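Local coordinates for protein inositol 2-dehydrogenase/D-chiro-inositol 3-dehydrogenase (Lactobacillus casei, PDB 4MIO) that catalyses the NAD-dependent oxidation of myo-inositol and D-chiro-inositol to their keto derivatives, and probably belongs to the Gfo/Idh/MocA dehydrogenase family, at residues Met1-Gly6 / Asp66-Phe71; Asp186-Ser191 / Thr217-Thr222. All coordinates share one frame; numbering follows the deposited sequence.

Contact 1 of 2, residues Met1-Gly6 / Asp66-Phe71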
loop_
_atom_site.group_PDB
_atom_site.type_symbol
_atom_site.label_atom_id
_atom_site.label_comp_id
_atom_site.label_asym_id
_atom_site.label_seq_id
_atom_site.Cartn_x
_atom_site.Cartn_y
_atom_site.Cartn_z
ATOM N N MET A 1 7.753 -30.581 -33.333
ATOM C CA MET A 1 9.087 -30.432 -33.867
ATOM C C MET A 1 9.823 -29.192 -33.271
ATOM O O MET A 1 9.201 -28.185 -32.959
ATOM C CB MET A 1 9.066 -30.366 -35.385
ATOM C CG MET A 1 10.421 -30.507 -36.019
ATOM S SD MET A 1 10.962 -32.228 -35.993
ATOM C CE MET A 1 9.858 -32.907 -37.223
ATOM N N VAL A 2 11.141 -29.299 -33.136
ATOM C CA VAL A 2 11.920 -28.267 -32.446
ATOM C C VAL A 2 12.348 -27.182 -33.402
ATOM O O VAL A 2 12.693 -27.469 -34.518
ATOM C CB VAL A 2 13.129 -28.884 -31.776
ATOM C CG1 VAL A 2 13.936 -27.881 -31.086
ATOM C CG2 VAL A 2 12.671 -29.940 -30.789
ATOM N N VAL A 3 12.288 -25.929 -32.964
ATOM C CA VAL A 3 12.714 -24.798 -33.771
ATOM C C VAL A 3 14.239 -24.646 -33.696
ATOM O O VAL A 3 14.787 -24.460 -32.646
ATOM C CB VAL A 3 12.057 -23.493 -33.311
ATOM C CG1 VAL A 3 12.592 -22.305 -34.065
ATOM C CG2 VAL A 3 10.557 -23.567 -33.457
ATOM N N LYS A 4 14.889 -24.758 -34.836
ATOM C CA LYS A 4 16.333 -24.629 -34.905
ATOM C C LYS A 4 16.766 -23.199 -35.145
ATOM O O LYS A 4 16.416 -22.587 -36.094
ATOM C CB LYS A 4 16.875 -25.541 -36.000
ATOM C CG LYS A 4 16.700 -27.025 -35.693
ATOM C CD LYS A 4 17.191 -27.913 -36.775
ATOM C CE LYS A 4 17.198 -29.334 -36.332
ATOM N NZ LYS A 4 15.912 -29.679 -35.715
ATOM N N VAL A 5 17.557 -22.699 -34.196
ATOM C CA VAL A 5 17.900 -21.293 -34.135
ATOM C C VAL A 5 19.395 -21.021 -34.389
ATOM O O VAL A 5 20.219 -21.713 -33.914
ATOM C CB VAL A 5 17.496 -20.721 -32.743
ATOM C CG1 VAL A 5 17.962 -19.295 -32.580
ATOM C CG2 VAL A 5 16.014 -20.773 -32.587
ATOM N N GLY A 6 19.648 -19.980 -35.152
ATOM C CA GLY A 6 20.969 -19.404 -35.236
ATOM C C GLY A 6 21.062 -18.058 -34.518
ATOM O O GLY A 6 20.196 -17.258 -34.641
ATOM N N ASP A 66 19.126 -25.650 -42.530
ATOM C CA ASP A 66 18.540 -26.327 -41.378
ATOM C C ASP A 66 18.049 -25.334 -40.326
ATOM O O ASP A 66 17.312 -25.703 -39.450
ATOM C CB ASP A 66 19.539 -27.277 -40.751
ATOM C CG ASP A 66 19.807 -28.511 -41.597
ATOM O OD1 ASP A 66 19.854 -28.396 -42.834
ATOM O OD2 ASP A 66 19.984 -29.594 -41.044
ATOM N N ILE A 67 18.424 -24.072 -40.470
ATOM C CA ILE A 67 18.080 -23.056 -39.486
ATOM C C ILE A 67 16.729 -22.444 -39.790
ATOM O O ILE A 67 16.519 -21.946 -40.845
ATOM C CB ILE A 67 19.130 -21.937 -39.411
ATOM C CG1 ILE A 67 20.480 -22.466 -38.983
ATOM C CG2 ILE A 67 18.710 -20.858 -38.441
ATOM C CD1 ILE A 67 21.523 -21.429 -38.997
ATOM N N ASP A 68 15.829 -22.503 -38.808
ATOM C CA ASP A 68 14.473 -22.012 -38.942
ATOM C C ASP A 68 14.343 -20.508 -38.651
ATOM O O ASP A 68 13.562 -19.830 -39.225
ATOM C CB ASP A 68 13.540 -22.781 -37.980
ATOM C CG ASP A 68 13.479 -24.266 -38.284
ATOM O OD1 ASP A 68 13.282 -24.584 -39.456
ATOM O OD2 ASP A 68 13.611 -25.081 -37.378
ATOM N N ALA A 69 15.130 -20.059 -37.683
ATOM C CA ALA A 69 15.053 -18.707 -37.227
ATOM C C ALA A 69 16.421 -18.193 -36.757
ATOM O O ALA A 69 17.213 -18.932 -36.271
ATOM C CB ALA A 69 14.049 -18.587 -36.109
ATOM N N VAL A 70 16.629 -16.904 -36.954
ATOM C CA VAL A 70 17.821 -16.267 -36.464
ATOM C C VAL A 70 17.520 -15.185 -35.431
ATOM O O VAL A 70 16.572 -14.482 -35.560
ATOM C CB VAL A 70 18.704 -15.675 -37.607
ATOM C CG1 VAL A 70 19.153 -16.783 -38.524
ATOM C CG2 VAL A 70 18.002 -14.657 -38.368
ATOM N N PHE A 71 18.380 -15.117 -34.436
ATOM C CA PHE A 71 18.373 -14.039 -33.451
ATOM C C PHE A 71 19.526 -13.089 -33.768
ATOM O O PHE A 71 20.615 -13.518 -33.890
ATOM C CB PHE A 71 18.530 -14.598 -32.050
ATOM C CG PHE A 71 17.247 -15.114 -31.441
ATOM C CD1 PHE A 71 16.591 -16.164 -31.991
ATOM C CD2 PHE A 71 16.730 -14.561 -30.302
ATOM C CE1 PHE A 71 15.449 -16.632 -31.446
ATOM C CE2 PHE A 71 15.562 -15.032 -29.781
ATOM C CZ PHE A 71 14.929 -16.054 -30.347
#
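Val5 pairs with Ala69 and Gly6 with Val70 in parallel register, their short strand segments 4.6 Å apart between axes and crossing at -38°. Both backbone polar atoms of Gly6 are engaged: its N donates to Ala69 O (2.9 Å), and its O accepts from Phe71 N (2.8 Å). Just ahead of the bridged pairs, the side chain of Asp68 makes the bond. Its CG lies anti to its own carbonyl carbon (chi1 -62°), which brings OD2 to Lys4 N at 2.9 Å in a nearly straight bond made on the anti side of the carboxylate. Lys4 O in turn accepts from Asp68 N and, at a longer 3.3 Å, from Ala69 N, so both polar groups of the Lys4 backbone are engaged. With an alanine in place of Asp68, Lys4 N would probably be left without its side-chain acceptor. The aliphatic part of Lys4 runs over Asp66 O, with CD 3.5 Å from that oxygen. On the face of Val5 and Ala69, Val5 CG1 meets Phe71 CD1 obliquely at 3.5 Å, and Leu21 of helix 12-24 packs on both Val5 and Phe71. On the other face, Ile67 CG2 lies against Gly6 N. In these neighbouring central strands of the Rossmann sheet, backbone bonds fix the register, a carboxylate serves Lys4 N at the partly exposed start, and apolar side chains pack at the end nearer the dinucleotide.

Contact 2 of 2, residues Asp186-Ser191 / Thr217-Thr222. With SO4 (sulfate ion), chain B.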
loop_
_atom_site.group_PDB
_atom_site.type_symbol
_atom_site.label_atom_id
_atom_site.label_comp_id
_atom_site.label_asym_id
_atom_site.label_seq_id
_atom_site.Cartn_x
_atom_site.Cartn_y
_atom_site.Cartn_z
ATOM N N ASP A 186 -2.949 2.828 -28.297
ATOM C CA ASP A 186 -3.382 2.600 -29.683
ATOM C C ASP A 186 -3.481 3.929 -30.449
ATOM O O ASP A 186 -4.473 4.231 -31.010
ATOM C CB ASP A 186 -4.693 1.843 -29.712
ATOM C CG ASP A 186 -5.076 1.360 -31.097
ATOM O OD1 ASP A 186 -4.194 1.366 -31.981
ATOM O OD2 ASP A 186 -6.249 1.010 -31.293
ATOM N N ASP A 187 -2.414 4.696 -30.408
ATOM C CA ASP A 187 -2.415 6.027 -30.973
ATOM C C ASP A 187 -1.085 6.284 -31.676
ATOM O O ASP A 187 -0.230 5.488 -31.628
ATOM C CB ASP A 187 -2.703 7.069 -29.885
ATOM C CG ASP A 187 -3.307 8.366 -30.401
ATOM O OD1 ASP A 187 -3.364 8.565 -31.598
ATOM O OD2 ASP A 187 -3.722 9.171 -29.570
ATOM N N GLU A 188 -0.970 7.384 -32.378
ATOM C CA GLU A 188 0.255 7.732 -33.072
ATOM C C GLU A 188 0.874 8.996 -32.468
ATOM O O GLU A 188 0.173 9.868 -32.076
ATOM C CB GLU A 188 -0.048 7.979 -34.541
ATOM C CG GLU A 188 -0.854 6.896 -35.213
ATOM C CD GLU A 188 -1.433 7.354 -36.567
ATOM O OE1 GLU A 188 -2.011 6.508 -37.278
ATOM O OE2 GLU A 188 -1.303 8.544 -36.907
ATOM N N TYR A 189 2.185 9.063 -32.446
ATOM C CA TYR A 189 2.875 10.232 -31.953
ATOM C C TYR A 189 2.832 11.382 -32.952
ATOM O O TYR A 189 2.944 11.164 -34.134
ATOM C CB TYR A 189 4.344 9.916 -31.664
ATOM C CG TYR A 189 4.590 8.835 -30.641
ATOM C CD1 TYR A 189 3.817 8.742 -29.504
ATOM C CD2 TYR A 189 5.603 7.930 -30.788
ATOM C CE1 TYR A 189 4.037 7.767 -28.585
ATOM C CE2 TYR A 189 5.818 6.974 -29.872
ATOM C CZ TYR A 189 5.026 6.893 -28.749
ATOM O OH TYR A 189 5.232 5.931 -27.824
ATOM N N THR A 190 2.723 12.589 -32.430
ATOM C CA THR A 190 2.772 13.789 -33.233
ATOM C C THR A 190 3.952 14.702 -32.898
ATOM O O THR A 190 4.259 15.570 -33.659
ATOM C CB THR A 190 1.473 14.573 -33.154
ATOM O OG1 THR A 190 1.124 14.846 -31.809
ATOM C CG2 THR A 190 0.335 13.795 -33.816
ATOM N N SER A 191 4.584 14.488 -31.768
ATOM C CA SER A 191 5.725 15.283 -31.370
ATOM C C SER A 191 6.427 14.715 -30.132
ATOM O O SER A 191 5.873 13.938 -29.422
ATOM C CB SER A 191 5.338 16.740 -31.101
ATOM O OG SER A 191 4.744 16.945 -29.844
ATOM N N THR A 217 3.376 13.912 -27.568
ATOM C CA THR A 217 1.993 14.156 -27.840
ATOM C C THR A 217 1.519 13.122 -28.856
ATOM O O THR A 217 2.276 12.647 -29.609
ATOM C CB THR A 217 1.728 15.563 -28.352
ATOM O OG1 THR A 217 2.390 15.747 -29.583
ATOM C CG2 THR A 217 2.261 16.582 -27.362
ATOM N N THR A 218 0.236 12.798 -28.780
ATOM C CA THR A 218 -0.351 11.874 -29.700
ATOM C C THR A 218 -1.437 12.570 -30.518
ATOM O O THR A 218 -1.849 13.642 -30.245
ATOM C CB THR A 218 -0.979 10.646 -28.992
ATOM O OG1 THR A 218 -2.195 10.999 -28.353
ATOM C CG2 THR A 218 -0.045 10.040 -28.028
ATOM N N LYS A 219 -1.855 11.867 -31.569
ATOM C CA LYS A 219 -2.838 12.393 -32.462
ATOM C C LYS A 219 -4.159 12.687 -31.808
ATOM O O LYS A 219 -4.804 13.647 -32.131
ATOM C CB LYS A 219 -3.023 11.432 -33.630
ATOM C CG LYS A 219 -4.011 11.880 -34.657
ATOM C CD LYS A 219 -4.118 10.893 -35.806
ATOM C CE LYS A 219 -5.101 11.343 -36.872
ATOM N NZ LYS A 219 -5.244 10.340 -37.983
ATOM N N LYS A 220 -4.562 11.843 -30.882
ATOM C CA LYS A 220 -5.782 12.120 -30.140
ATOM C C LYS A 220 -5.624 13.184 -29.046
ATOM O O LYS A 220 -6.559 13.630 -28.499
ATOM C CB LYS A 220 -6.396 10.851 -29.591
ATOM C CG LYS A 220 -6.956 9.949 -30.645
ATOM C CD LYS A 220 -7.553 8.674 -30.049
ATOM C CE LYS A 220 -8.310 7.882 -31.096
ATOM N NZ LYS A 220 -8.923 6.675 -30.565
ATOM N N GLY A 221 -4.400 13.587 -28.802
ATOM C CA GLY A 221 -4.130 14.682 -27.913
ATOM C C GLY A 221 -3.583 14.292 -26.540
ATOM O O GLY A 221 -3.351 15.123 -25.735
ATOM N N THR A 222 -3.387 13.011 -26.337
ATOM C CA THR A 222 -2.834 12.526 -25.092
ATOM C C THR A 222 -1.415 13.055 -24.946
ATOM O O THR A 222 -0.687 13.072 -25.864
ATOM C CB THR A 222 -2.849 10.987 -25.040
ATOM O OG1 THR A 222 -4.169 10.541 -25.216
ATOM C CG2 THR A 222 -2.326 10.485 -23.728
HETATM S S SO4 B . -10.197 7.214 -27.123
HETATM O O1 SO4 B . -10.832 6.600 -26.033
HETATM O O2 SO4 B . -8.880 7.656 -26.746
HETATM O O3 SO4 B . -11.012 8.290 -27.609
HETATM O O4 SO4 B . -10.052 6.224 -28.136
HETATM O O HOH W 1 -6.992 5.055 -29.644
HETATM O O HOH W 2 -4.493 8.395 -26.999
HETATM O O HOH W 3 -1.336 16.262 -31.528
#
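Asp187 reaches into the type I turn Thr218-Gly221 with its CG anti to the backbone N (chi1 -155°), and OD2 collects two bonds there. Lys220 N meets the syn lone pair at 3.1 Å, whereas Thr218 OG1 donates from well above the carboxylate plane at 2.7 Å. The other oxygen, OD1, accepts from Glu188 N, which helps fix the carboxylate's rotation. Farther along, three hydroxyls form a chain: Thr217 OG1 lies 2.7 Å from Thr190 OG1 and 2.7 Å from Ser191 OG. All three are turned between their own backbone N and carbonyl carbon (chi1 54° to 79°), the rotamer that lets them converge across the bulge between Tyr189 and Ser191. Thr190 N binds Thr217 O almost straight at the hydrogen, though from above the carbonyl plane. Tyr189 turns away to helix 168-185, where its OH binds Ile178 O, while Thr217 O lies at its ring edge. The extended Lys220 chain carries NZ to O4 of a sulfate, probably from the crystallisation liquor, at 2.7 Å; Arg198 of the second subunit binds the same ion. Asp187 thus ties the beta-hairpin turn to the residues just after a helix ended by a Schellman motif, while the hydroxyl trio joins the strands beside it.

Overall arrangement
Contact 1 and contact 2 lie on opposite sides of the chain's centre, their own centres about 38 Å apart, and share no strand. Contact 1 is largely buried, joining parallel strands 3-8 and 69-72 in the middle of the nucleotide-binding sheet; contact 2 is only partly buried and joins antiparallel strands 189-195 and 212-218 of the C-terminal alpha/beta domain. In each an aspartate accepts a backbone N-H of the partner segment, Asp68 beside a strand pair and Asp187, which also takes a hydroxyl, at a turn. Apolar side chains of 1-6 / 66-71 pack on flanking helices, whereas hydroxyls, a carboxylate and waters dominate 186-191 / 217-222, whose turn also contacts a second subunit.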